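Long-range contacts in Peptide/nickel transport system substrate-binding protein (Listeria monocytogenes serotype 1/2a, PDB 5KZT), which binds peptides and probably delivers them to a membrane transporter, as an OppA-type solute-binding protein: residues 21-26 against 37-41; 61-65 against 78-82; 113-119 against 160-166; 233-237 against 248-254. Numbering follows the deposited sequence.

Interaction 1 of 4, residues 21-26 against 37-41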
loop_
_atom_site.group_PDB
_atom_site.type_symbol
_atom_site.label_atom_id
_atom_site.label_comp_id
_atom_site.label_asym_id
_atom_site.label_seq_id
_atom_site.Cartn_x
_atom_site.Cartn_y
_atom_site.Cartn_z
ATOM N N GLU A 21 12.746 -8.264 -5.781
ATOM C CA GLU A 21 11.376 -7.771 -5.685
ATOM C C GLU A 21 10.483 -8.779 -6.420
ATOM O O GLU A 21 10.957 -9.470 -7.307
ATOM C CB GLU A 21 11.300 -6.379 -6.305
ATOM C CG GLU A 21 9.981 -5.624 -6.135
ATOM C CD GLU A 21 9.514 -5.508 -4.694
ATOM O OE1 GLU A 21 9.749 -4.448 -4.066
ATOM O OE2 GLU A 21 8.867 -6.465 -4.201
ATOM N N SER A 22 9.207 -8.866 -6.043
ATOM C CA SER A 22 8.306 -9.896 -6.570
ATOM C C SER A 22 7.505 -9.487 -7.819
ATOM O O SER A 22 6.751 -10.295 -8.357
ATOM C CB SER A 22 7.338 -10.314 -5.467
ATOM O OG SER A 22 6.686 -9.172 -4.940
ATOM N N ALA A 23 7.667 -8.246 -8.273
ATOM C CA ALA A 23 6.858 -7.697 -9.346
ATOM C C ALA A 23 7.573 -6.542 -10.002
ATOM O O ALA A 23 8.379 -5.861 -9.358
ATOM C CB ALA A 23 5.522 -7.222 -8.804
ATOM N N LEU A 24 7.251 -6.332 -11.278
ATOM C CA LEU A 24 7.677 -5.149 -12.031
ATOM C C LEU A 24 7.052 -3.911 -11.374
ATOM O O LEU A 24 5.960 -3.999 -10.802
ATOM C CB LEU A 24 7.216 -5.251 -13.485
ATOM C CG LEU A 24 8.077 -6.067 -14.452
ATOM C CD1 LEU A 24 8.248 -7.500 -14.006
ATOM C CD2 LEU A 24 7.429 -6.014 -15.825
ATOM N N ILE A 25 7.737 -2.780 -11.474
ATOM C CA ILE A 25 7.245 -1.528 -10.891
ATOM C C ILE A 25 5.987 -1.039 -11.611
ATOM O O ILE A 25 6.039 -0.793 -12.808
ATOM C CB ILE A 25 8.317 -0.421 -10.965
ATOM C CG1 ILE A 25 9.555 -0.814 -10.158
ATOM C CG2 ILE A 25 7.767 0.912 -10.460
ATOM C CD1 ILE A 25 10.768 0.038 -10.491
ATOM N N PRO A 26 4.853 -0.879 -10.888
ATOM C CA PRO A 26 3.651 -0.392 -11.567
ATOM C C PRO A 26 3.690 1.096 -11.872
ATOM O O PRO A 26 3.196 1.515 -12.935
ATOM C CB PRO A 26 2.519 -0.724 -10.571
ATOM C CG PRO A 26 3.093 -1.830 -9.748
ATOM C CD PRO A 26 4.499 -1.366 -9.548
ATOM N N VAL A 37 5.275 -1.551 -4.257
ATOM C CA VAL A 37 6.545 -1.670 -4.999
ATOM C C VAL A 37 7.049 -0.293 -5.418
ATOM O O VAL A 37 8.187 0.093 -5.101
ATOM C CB VAL A 37 6.420 -2.603 -6.222
ATOM C CG1 VAL A 37 7.675 -2.575 -7.098
ATOM C CG2 VAL A 37 6.133 -4.019 -5.759
ATOM N N GLY A 38 6.184 0.445 -6.098
ATOM C CA GLY A 38 6.481 1.785 -6.519
ATOM C C GLY A 38 6.676 2.788 -5.389
ATOM O O GLY A 38 7.544 3.649 -5.471
ATOM N N LEU A 39 5.877 2.690 -4.332
ATOM C CA LEU A 39 6.024 3.628 -3.198
ATOM C C LEU A 39 7.326 3.395 -2.456
ATOM O O LEU A 39 7.930 4.338 -1.940
ATOM C CB LEU A 39 4.847 3.534 -2.234
ATOM C CG LEU A 39 3.565 4.116 -2.846
ATOM C CD1 LEU A 39 2.383 3.688 -2.011
ATOM C CD2 LEU A 39 3.587 5.620 -2.971
ATOM N N ASN A 40 7.765 2.149 -2.419
ATOM C CA ASN A 40 9.079 1.826 -1.836
ATOM C C ASN A 40 10.216 2.400 -2.687
ATOM O O ASN A 40 11.151 2.950 -2.131
ATOM C CB ASN A 40 9.244 0.326 -1.682
ATOM C CG ASN A 40 10.488 -0.045 -0.891
ATOM O OD1 ASN A 40 10.625 0.312 0.282
ATOM N ND2 ASN A 40 11.411 -0.739 -1.543
ATOM N N VAL A 41 10.110 2.322 -4.014
ATOM C CA VAL A 41 11.120 2.952 -4.909
ATOM C C VAL A 41 11.233 4.462 -4.658
ATOM O O VAL A 41 12.320 4.966 -4.346
ATOM C CB VAL A 41 10.825 2.689 -6.409
ATOM C CG1 VAL A 41 11.744 3.504 -7.324
ATOM C CG2 VAL A 41 10.983 1.214 -6.728
HETATM O O HOH W 1 10.354 -1.774 -4.334
#
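Val37, with 99 Å² buried, is the residue on which this contact turns. Its CA-to-CB bond points toward the loop, and the loop curls round the side chain: Glu21 CD lies 3.8 Å from Val37 CG2, Ile25 CG1 and Ala23 O each lie 4.0 Å from Val37 CG1, and Pro26 CD lies 4.0 Å from Val37 CB. Ile25, second with 52 Å², spans one turn of the helix, since its CD1 also reaches Val41 CG2 at 3.9 Å while its CG2 sits 4.2 Å from Gly38 CA; the backbones come nearest here, Ile25 CA to Gly38 CA being 5.5 Å. Topologically, this is the loop leaving strand 16-21 folded back on helix 36-45, the next helix in the chain, in a substrate-binding protein of family 5. The bound peptide packs through polar side chains on Ser22, Val37 and Leu39, so the contact borders the peptide site. Glu21, with 43 Å², adds the polar part. No direct hydrogen bond joins the segments; instead a water donates to Glu21 OE1 at 2.8 Å and to Val37 O at 3.0 Å, and accepts from Asn40 ND2 at 3.2 Å. The other carboxylate oxygen, Glu21 OE2, takes the Ser22 N hydrogen bond at 3.0 Å. Beyond the pair, Trp206 of strand 205-210 touches both Glu21 and Ile25, and Phe406 of helix 406-414 touches Ala23 and Pro26.

Interaction 2 of 4, residues 61-65 against 78-82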
loop_
_atom_site.group_PDB
_atom_site.type_symbol
_atom_site.label_atom_id
_atom_site.label_comp_id
_atom_site.label_asym_id
_atom_site.label_seq_id
_atom_site.Cartn_x
_atom_site.Cartn_y
_atom_site.Cartn_z
ATOM N N ALA A 61 12.576 16.096 7.730
ATOM C CA ALA A 61 13.471 15.698 6.642
ATOM C C ALA A 61 13.674 16.908 5.728
ATOM O O ALA A 61 14.678 17.598 5.872
ATOM C CB ALA A 61 12.910 14.506 5.891
ATOM N N GLY A 62 12.715 17.215 4.844
ATOM C CA GLY A 62 12.787 18.418 4.008
ATOM C C GLY A 62 12.557 19.703 4.793
ATOM O O GLY A 62 12.944 20.792 4.343
ATOM N N ALA A 63 11.922 19.584 5.959
ATOM C CA ALA A 63 11.695 20.717 6.834
ATOM C C ALA A 63 12.957 20.935 7.634
ATOM O O ALA A 63 13.511 19.972 8.171
ATOM C CB ALA A 63 10.524 20.432 7.759
ATOM N N ALA A 64 13.412 22.194 7.698
ATOM C CA ALA A 64 14.661 22.559 8.368
ATOM C C ALA A 64 14.560 22.518 9.886
ATOM O O ALA A 64 15.561 22.333 10.556
ATOM C CB ALA A 64 15.134 23.942 7.921
ATOM N N GLU A 65 13.365 22.719 10.424
ATOM C CA GLU A 65 13.142 22.685 11.862
ATOM C C GLU A 65 11.678 22.363 12.172
ATOM O O GLU A 65 10.852 22.279 11.265
ATOM C CB GLU A 65 13.581 24.017 12.507
ATOM C CG GLU A 65 12.772 25.224 12.046
ATOM C CD GLU A 65 13.310 26.561 12.556
ATOM O OE1 GLU A 65 14.539 26.766 12.567
ATOM O OE2 GLU A 65 12.490 27.430 12.929
ATOM N N ILE A 78 6.117 26.294 8.086
ATOM C CA ILE A 78 7.203 25.315 7.950
ATOM C C ILE A 78 8.368 25.914 7.186
ATOM O O ILE A 78 8.190 26.352 6.062
ATOM C CB ILE A 78 6.727 24.062 7.201
ATOM C CG1 ILE A 78 5.547 23.410 7.949
ATOM C CG2 ILE A 78 7.859 23.051 7.057
ATOM C CD1 ILE A 78 4.809 22.345 7.170
ATOM N N LYS A 79 9.543 25.936 7.801
ATOM C CA LYS A 79 10.757 26.409 7.159
ATOM C C LYS A 79 11.393 25.214 6.474
ATOM O O LYS A 79 11.437 24.134 7.039
ATOM C CB LYS A 79 11.715 27.036 8.176
ATOM C CG LYS A 79 11.125 28.282 8.810
ATOM C CD LYS A 79 12.023 28.875 9.868
ATOM C CE LYS A 79 13.278 29.477 9.273
ATOM N NZ LYS A 79 13.548 30.775 9.941
ATOM N N LEU A 80 11.872 25.427 5.255
ATOM C CA LEU A 80 12.457 24.364 4.441
ATOM C C LEU A 80 13.978 24.417 4.471
ATOM O O LEU A 80 14.558 25.476 4.656
ATOM C CB LEU A 80 11.981 24.495 3.004
ATOM C CG LEU A 80 10.474 24.453 2.797
ATOM C CD1 LEU A 80 10.151 24.651 1.325
ATOM C CD2 LEU A 80 9.921 23.132 3.315
ATOM N N ARG A 81 14.616 23.263 4.260
ATOM C CA ARG A 81 16.073 23.209 4.160
ATOM C C ARG A 81 16.559 24.083 3.002
ATOM O O ARG A 81 16.071 23.970 1.887
ATOM C CB ARG A 81 16.552 21.766 3.948
ATOM C CG ARG A 81 16.369 20.862 5.155
ATOM C CD ARG A 81 17.326 19.690 5.090
ATOM N NE ARG A 81 18.679 20.134 5.395
ATOM C CZ ARG A 81 19.234 20.138 6.611
ATOM N NH1 ARG A 81 18.568 19.698 7.686
ATOM N NH2 ARG A 81 20.494 20.558 6.747
ATOM N N GLU A 82 17.523 24.941 3.259
ATOM C CA GLU A 82 18.096 25.774 2.207
ATOM C C GLU A 82 19.254 25.116 1.478
ATOM O O GLU A 82 19.780 25.694 0.523
ATOM C CB GLU A 82 18.484 27.128 2.783
ATOM C CG GLU A 82 17.236 27.769 3.387
ATOM C CD GLU A 82 17.394 29.183 3.859
ATOM O OE1 GLU A 82 16.434 29.639 4.521
ATOM O OE2 GLU A 82 18.422 29.834 3.556
HETATM O O HOH W 2 15.862 18.517 8.144
HETATM O O HOH W 3 9.708 24.679 10.355
#
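Two backbone hydrogen bonds hold these segments together. Arg81 N donates to Gly62 O over 3.0 Å at 169°, and Ala64 N donates to Lys79 O over 2.8 Å at 157°. They flank Ala63 and Leu80, whose CA atoms are 4.4 Å apart, and so define a single beta bridge, with no ladder extending from it. Lys79 O also receives a CA-H...O contact from Ala63 CA at 3.4 Å. Water serves the groups beside the bridge: one molecule donates to Ala61 O at 2.7 Å and Ala63 O at 2.8 Å and accepts from Arg81 NH1 at 3.0 Å, while another donates to Glu65 O at 2.8 Å and accepts from Lys79 N at 2.9 Å. The Arg81 guanidinium is further committed by a salt bridge from NE to Asp83 and a cation-pi contact with Trp215. Lys79 and Glu65 meet through the aliphatic part of the lysine, Lys79 CD lying 3.4 Å from Glu65 OE2. Apolar contact is small, chiefly Ala63 CB to Ile78 CG2 at 3.8 Å. The bridge fastens the loop after strand 58-60 to the residue just after strand 75-79, an inner strand of a four-stranded antiparallel sheet. On the loop's side, Ala61 and Ala63 hydrogen-bond through their backbones to Leu49; Ile78 pairs likewise with Leu146 of strand 145-149, and Leu80 packs on Ala94 and Tyr97 of helix 94-105.

Interaction 3 of 4, residues 113-119 against 160-166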
loop_
_atom_site.group_PDB
_atom_site.type_symbol
_atom_site.label_atom_id
_atom_site.label_comp_id
_atom_site.label_asym_id
_atom_site.label_seq_id
_atom_site.Cartn_x
_atom_site.Cartn_y
_atom_site.Cartn_z
ATOM N N TYR A 113 -4.691 8.695 -4.782
ATOM C CA TYR A 113 -4.522 9.135 -3.394
ATOM C C TYR A 113 -4.942 10.592 -3.172
ATOM O O TYR A 113 -4.680 11.173 -2.117
ATOM C CB TYR A 113 -3.074 8.936 -2.961
ATOM C CG TYR A 113 -2.741 7.619 -2.302
ATOM C CD1 TYR A 113 -3.476 7.151 -1.211
ATOM C CD2 TYR A 113 -1.636 6.885 -2.711
ATOM C CE1 TYR A 113 -3.120 5.993 -0.557
ATOM C CE2 TYR A 113 -1.287 5.715 -2.079
ATOM C CZ TYR A 113 -2.026 5.267 -1.000
ATOM O OH TYR A 113 -1.643 4.108 -0.338
ATOM N N SER A 114 -5.628 11.189 -4.141
ATOM C CA SER A 114 -6.086 12.568 -3.968
ATOM C C SER A 114 -6.939 12.751 -2.695
ATOM O O SER A 114 -6.939 13.830 -2.104
ATOM C CB SER A 114 -6.840 13.050 -5.200
ATOM O OG SER A 114 -8.053 12.355 -5.335
ATOM N N TYR A 115 -7.637 11.691 -2.269
ATOM C CA TYR A 115 -8.475 11.729 -1.068
ATOM C C TYR A 115 -7.696 12.008 0.243
ATOM O O TYR A 115 -8.268 12.534 1.185
ATOM C CB TYR A 115 -9.323 10.460 -0.945
ATOM C CG TYR A 115 -8.576 9.183 -0.608
ATOM C CD1 TYR A 115 -8.378 8.795 0.720
ATOM C CD2 TYR A 115 -8.101 8.341 -1.607
ATOM C CE1 TYR A 115 -7.694 7.621 1.029
ATOM C CE2 TYR A 115 -7.460 7.146 -1.309
ATOM C CZ TYR A 115 -7.247 6.800 0.018
ATOM O OH TYR A 115 -6.611 5.628 0.339
ATOM N N LEU A 116 -6.401 11.704 0.284
ATOM C CA LEU A 116 -5.588 12.007 1.463
ATOM C C LEU A 116 -5.519 13.508 1.721
ATOM O O LEU A 116 -5.322 13.950 2.861
ATOM C CB LEU A 116 -4.163 11.468 1.311
ATOM C CG LEU A 116 -3.997 9.949 1.266
ATOM C CD1 LEU A 116 -2.540 9.594 1.081
ATOM C CD2 LEU A 116 -4.557 9.289 2.508
ATOM N N PHE A 117 -5.691 14.295 0.660
ATOM C CA PHE A 117 -5.662 15.743 0.777
ATOM C C PHE A 117 -6.949 16.354 1.344
ATOM O O PHE A 117 -7.017 17.570 1.511
ATOM C CB PHE A 117 -5.286 16.382 -0.575
ATOM C CG PHE A 117 -3.869 16.152 -0.948
ATOM C CD1 PHE A 117 -3.443 14.926 -1.445
ATOM C CD2 PHE A 117 -2.932 17.141 -0.741
ATOM C CE1 PHE A 117 -2.109 14.701 -1.736
ATOM C CE2 PHE A 117 -1.612 16.933 -1.054
ATOM C CZ PHE A 117 -1.197 15.717 -1.548
ATOM N N ASP A 118 -7.928 15.524 1.689
ATOM C CA ASP A 118 -9.060 15.946 2.535
ATOM C C ASP A 118 -8.597 16.608 3.835
ATOM O O ASP A 118 -9.310 17.424 4.383
ATOM C CB ASP A 118 -9.925 14.746 2.932
ATOM C CG ASP A 118 -10.847 14.273 1.835
ATOM O OD1 ASP A 118 -10.965 14.934 0.765
ATOM O OD2 ASP A 118 -11.509 13.213 2.069
ATOM N N ALA A 119 -7.436 16.187 4.336
ATOM C CA ALA A 119 -6.781 16.806 5.493
ATOM C C ALA A 119 -6.369 18.269 5.268
ATOM O O ALA A 119 -6.230 18.999 6.238
ATOM C CB ALA A 119 -5.559 15.994 5.888
ATOM N N LEU A 160 1.292 11.873 6.993
ATOM C CA LEU A 160 0.977 12.300 5.618
ATOM C C LEU A 160 2.165 13.025 4.993
ATOM O O LEU A 160 2.534 12.731 3.845
ATOM C CB LEU A 160 -0.290 13.150 5.546
ATOM C CG LEU A 160 -1.567 12.468 6.070
ATOM C CD1 LEU A 160 -2.777 13.394 6.034
ATOM C CD2 LEU A 160 -1.883 11.199 5.283
ATOM N N PHE A 161 2.788 13.933 5.741
ATOM C CA PHE A 161 3.971 14.660 5.234
ATOM C C PHE A 161 5.131 13.703 4.879
ATOM O O PHE A 161 5.968 14.016 4.051
ATOM C CB PHE A 161 4.486 15.664 6.256
ATOM C CG PHE A 161 3.567 16.813 6.559
ATOM C CD1 PHE A 161 2.535 17.210 5.693
ATOM C CD2 PHE A 161 3.771 17.548 7.722
ATOM C CE1 PHE A 161 1.726 18.295 6.006
ATOM C CE2 PHE A 161 2.963 18.641 8.024
ATOM C CZ PHE A 161 1.946 19.010 7.164
ATOM N N ALA A 162 5.164 12.538 5.509
ATOM C CA ALA A 162 6.133 11.499 5.203
ATOM C C ALA A 162 5.688 10.527 4.087
ATOM O O ALA A 162 6.395 9.560 3.790
ATOM C CB ALA A 162 6.426 10.721 6.475
ATOM N N PHE A 163 4.537 10.772 3.474
ATOM C CA PHE A 163 3.980 9.848 2.491
ATOM C C PHE A 163 4.226 10.387 1.072
ATOM O O PHE A 163 4.084 11.585 0.838
ATOM C CB PHE A 163 2.488 9.640 2.765
ATOM C CG PHE A 163 1.904 8.491 2.020
ATOM C CD1 PHE A 163 2.137 7.186 2.453
ATOM C CD2 PHE A 163 1.162 8.691 0.854
ATOM C CE1 PHE A 163 1.631 6.109 1.741
ATOM C CE2 PHE A 163 0.645 7.612 0.150
ATOM C CZ PHE A 163 0.892 6.318 0.593
ATOM N N PRO A 164 4.599 9.515 0.113
ATOM C CA PRO A 164 5.046 10.029 -1.192
ATOM C C PRO A 164 4.145 11.024 -1.952
ATOM O O PRO A 164 4.667 11.895 -2.633
ATOM C CB PRO A 164 5.262 8.749 -1.997
ATOM C CG PRO A 164 5.814 7.836 -0.972
ATOM C CD PRO A 164 4.913 8.077 0.222
ATOM N N THR A 165 2.830 10.925 -1.798
ATOM C CA THR A 165 1.902 11.831 -2.489
ATOM C C THR A 165 2.110 13.300 -2.085
ATOM O O THR A 165 1.786 14.208 -2.853
ATOM C CB THR A 165 0.421 11.436 -2.254
ATOM O OG1 THR A 165 0.321 10.021 -2.063
ATOM C CG2 THR A 165 -0.458 11.873 -3.445
ATOM N N PHE A 166 2.654 13.515 -0.894
ATOM C CA PHE A 166 2.953 14.837 -0.349
ATOM C C PHE A 166 4.418 15.278 -0.572
ATOM O O PHE A 166 4.814 16.332 -0.106
ATOM C CB PHE A 166 2.640 14.838 1.156
ATOM C CG PHE A 166 1.184 14.692 1.463
ATOM C CD1 PHE A 166 0.553 13.464 1.368
ATOM C CD2 PHE A 166 0.426 15.801 1.834
ATOM C CE1 PHE A 166 -0.823 13.351 1.648
ATOM C CE2 PHE A 166 -0.940 15.675 2.121
ATOM C CZ PHE A 166 -1.549 14.457 2.017
#
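Leu160, near the end of helix 157-161, opens the contact: its CD1 lies 3.8 Å from Ala119 CB, and its CD2 4.3 Å from Leu116 CD2. The chain then turns, and Phe163 directs its ring edge at the face of Tyr113, a T-shaped pair with centroids 4.9 Å apart and planes at 82°; Phe163 CD2 also touches Leu116 CD1 at 3.8 Å. Thr165 fits between two aromatic residues, OG1 3.7 Å from Tyr113 CB and CG2 3.7 Å from Phe117 CE1. Last comes Phe166, in an offset stack on Phe117 with centroids 4.0 Å apart and planes at 9°, while Leu116 CB meets its edge at CE1, 3.8 Å away. Trp101 of helix 94-105 is edge-to-face with both stacked rings. Tyr113 OH hydrogen-bonds to Asp428 and to the bound peptide's backbone. With no hydrogen bond between the segments and every touching residue buried, cohesion rests on apolar and aromatic packing, which backs a peptide-binding tyrosine.

Interaction 4 of 4, residues 233-237 against 248-254; sequences SGTGL and TVLSADY
A water makes the strongest polar link, donating to Ser233 O (2.7 Å) and Val249 O (2.8 Å) and accepting from Thr248 OG1 (2.7 Å). Two weak direct hydrogen bonds meet at Ser233 OG (rotamer m, CB toward the other segment): it donates to Val249 O at 3.3 Å and accepts from Ser251 N at 3.1 Å (132°). A second water takes Gly234 N at 2.8 Å and joins Tyr254 OH weakly at 3.2 Å. Residues 233-237 are helical. The backbone is extended from Thr248 through Ser251; Ala252 has phi/psi 49/-126, and Asp253 and Tyr254 have helical angles. The axes of the short segments 233-237 and 248-250 approach to 7.7 Å, N-to-C directions at 141°, with CA pairs Ser233-Leu250 at 5.4 Å and Gly236-Thr248 at 5.6 Å. Gly236 CA sits 3.2 Å from Thr248 OG1, where a CB would clash. Tyr254 (chi1 m) lays a ring face over Ser233 C and Gly234 N; Tyr254 CD1 is 3.8 Å from Leu237 CD2. Leu237 (t, p) places CD1 4.3 Å from Leu250 CD2. Helix 233-241 thus packs against the next strand, 247-250, which pairs antiparallel with 491-503 in a mixed sheet. Weak direct bonds beside shorter water bridges imply that solvent mediates much of the polar join.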
loop_
_atom_site.group_PDB
_atom_site.type_symbol
_atom_site.label_atom_id
_atom_site.label_comp_id
_atom_site.label_asym_id
_atom_site.label_seq_id
_atom_site.Cartn_x
_atom_site.Cartn_y
_atom_site.Cartn_z
ATOM N N SER A 233 10.473 -18.826 -5.017
ATOM C CA SER A 233 11.413 -18.927 -3.912
ATOM C C SER A 233 12.630 -19.783 -4.234
ATOM O O SER A 233 13.705 -19.569 -3.682
ATOM C CB SER A 233 10.695 -19.476 -2.680
ATOM O OG SER A 233 9.750 -18.534 -2.222
ATOM N N GLY A 234 12.454 -20.775 -5.101
ATOM C CA GLY A 234 13.565 -21.631 -5.523
ATOM C C GLY A 234 14.646 -20.848 -6.231
ATOM O O GLY A 234 15.834 -20.987 -5.931
ATOM N N THR A 235 14.236 -20.008 -7.175
ATOM C CA THR A 235 15.173 -19.177 -7.899
ATOM C C THR A 235 15.885 -18.239 -6.914
ATOM O O THR A 235 17.113 -18.150 -6.920
ATOM C CB THR A 235 14.452 -18.381 -8.998
ATOM O OG1 THR A 235 13.858 -19.299 -9.924
ATOM C CG2 THR A 235 15.402 -17.453 -9.731
ATOM N N GLY A 236 15.096 -17.578 -6.066
ATOM C CA GLY A 236 15.614 -16.679 -5.028
ATOM C C GLY A 236 16.621 -17.356 -4.113
ATOM O O GLY A 236 17.694 -16.818 -3.842
ATOM N N LEU A 237 16.277 -18.550 -3.656
ATOM C CA LEU A 237 17.134 -19.304 -2.742
ATOM C C LEU A 237 18.484 -19.679 -3.377
ATOM O O LEU A 237 19.537 -19.536 -2.745
ATOM C CB LEU A 237 16.394 -20.551 -2.235
ATOM C CG LEU A 237 16.975 -21.285 -1.032
ATOM C CD1 LEU A 237 17.306 -20.328 0.113
ATOM C CD2 LEU A 237 15.982 -22.342 -0.575
ATOM N N THR A 248 16.256 -12.852 0.504
ATOM C CA THR A 248 15.324 -13.496 -0.412
ATOM C C THR A 248 14.039 -13.947 0.291
ATOM O O THR A 248 14.073 -14.517 1.370
ATOM C CB THR A 248 16.014 -14.665 -1.156
ATOM O OG1 THR A 248 15.164 -15.156 -2.198
ATOM C CG2 THR A 248 16.370 -15.799 -0.205
ATOM N N VAL A 249 12.913 -13.741 -0.373
ATOM C CA VAL A 249 11.617 -14.101 0.181
ATOM C C VAL A 249 11.409 -15.609 0.098
ATOM O O VAL A 249 11.718 -16.211 -0.926
ATOM C CB VAL A 249 10.457 -13.450 -0.602
ATOM C CG1 VAL A 249 9.111 -13.850 0.024
ATOM C CG2 VAL A 249 10.594 -11.952 -0.664
ATOM N N LEU A 250 10.864 -16.201 1.167
ATOM C CA LEU A 250 10.550 -17.629 1.231
ATOM C C LEU A 250 9.053 -17.786 1.383
ATOM O O LEU A 250 8.464 -17.171 2.241
ATOM C CB LEU A 250 11.204 -18.288 2.455
ATOM C CG LEU A 250 12.718 -18.130 2.602
ATOM C CD1 LEU A 250 13.144 -18.589 3.984
ATOM C CD2 LEU A 250 13.453 -18.893 1.513
ATOM N N SER A 251 8.457 -18.648 0.585
ATOM C CA SER A 251 7.032 -18.890 0.682
ATOM C C SER A 251 6.747 -20.386 0.805
ATOM O O SER A 251 7.574 -21.212 0.402
ATOM C CB SER A 251 6.369 -18.290 -0.539
ATOM O OG SER A 251 5.094 -18.827 -0.677
ATOM N N ALA A 252 5.596 -20.711 1.411
ATOM C CA ALA A 252 5.087 -22.082 1.513
ATOM C C ALA A 252 6.174 -23.057 2.024
ATOM O O ALA A 252 6.791 -22.775 3.047
ATOM C CB ALA A 252 4.473 -22.514 0.167
ATOM N N ASP A 253 6.453 -24.152 1.319
ATOM C CA ASP A 253 7.441 -25.125 1.800
ATOM C C ASP A 253 8.869 -24.579 1.912
ATOM O O ASP A 253 9.634 -25.057 2.737
ATOM C CB ASP A 253 7.421 -26.399 0.940
ATOM C CG ASP A 253 6.076 -27.080 0.957
ATOM O OD1 ASP A 253 5.437 -27.135 2.033
ATOM O OD2 ASP A 253 5.639 -27.554 -0.114
ATOM N N TYR A 254 9.233 -23.592 1.103
ATOM C CA TYR A 254 10.547 -22.971 1.238
ATOM C C TYR A 254 10.716 -22.231 2.576
ATOM O O TYR A 254 11.809 -22.202 3.136
ATOM C CB TYR A 254 10.836 -22.020 0.079
ATOM C CG TYR A 254 11.101 -22.724 -1.217
ATOM C CD1 TYR A 254 12.376 -23.227 -1.502
ATOM C CD2 TYR A 254 10.096 -22.894 -2.170
ATOM C CE1 TYR A 254 12.642 -23.877 -2.697
ATOM C CE2 TYR A 254 10.356 -23.539 -3.374
ATOM C CZ TYR A 254 11.632 -24.028 -3.626
ATOM O OH TYR A 254 11.912 -24.674 -4.807
HETATM O O HOH W 4 13.961 -17.527 -1.908
HETATM O O HOH W 5 10.578 -22.287 -6.491
#

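Overall arrangement
From the N terminus the four contacts follow in series, none nested or crossed. Interaction 1 closes a loop with ten residues between its segments, joining the end of strand 16-21 to helix 36-45; interaction 2 closes one of twelve that includes strand 68-69. Interaction 3 spans forty residues, and interaction 4 again has ten between its segments, packing helix 233-241 on strand 247-250. Interaction 3 joins its neighbours: Leu39 CD2 meets Pro164 CB at 3.7 Å, and Ile78 CD1 meets Phe161 CE2 at 4.2 Å. Interactions 1 and 3 both reach the bound peptide. Interaction 4 stands apart, about 6 Å from interaction 1 by nearest atoms, and lies across the chain's centre from interaction 3.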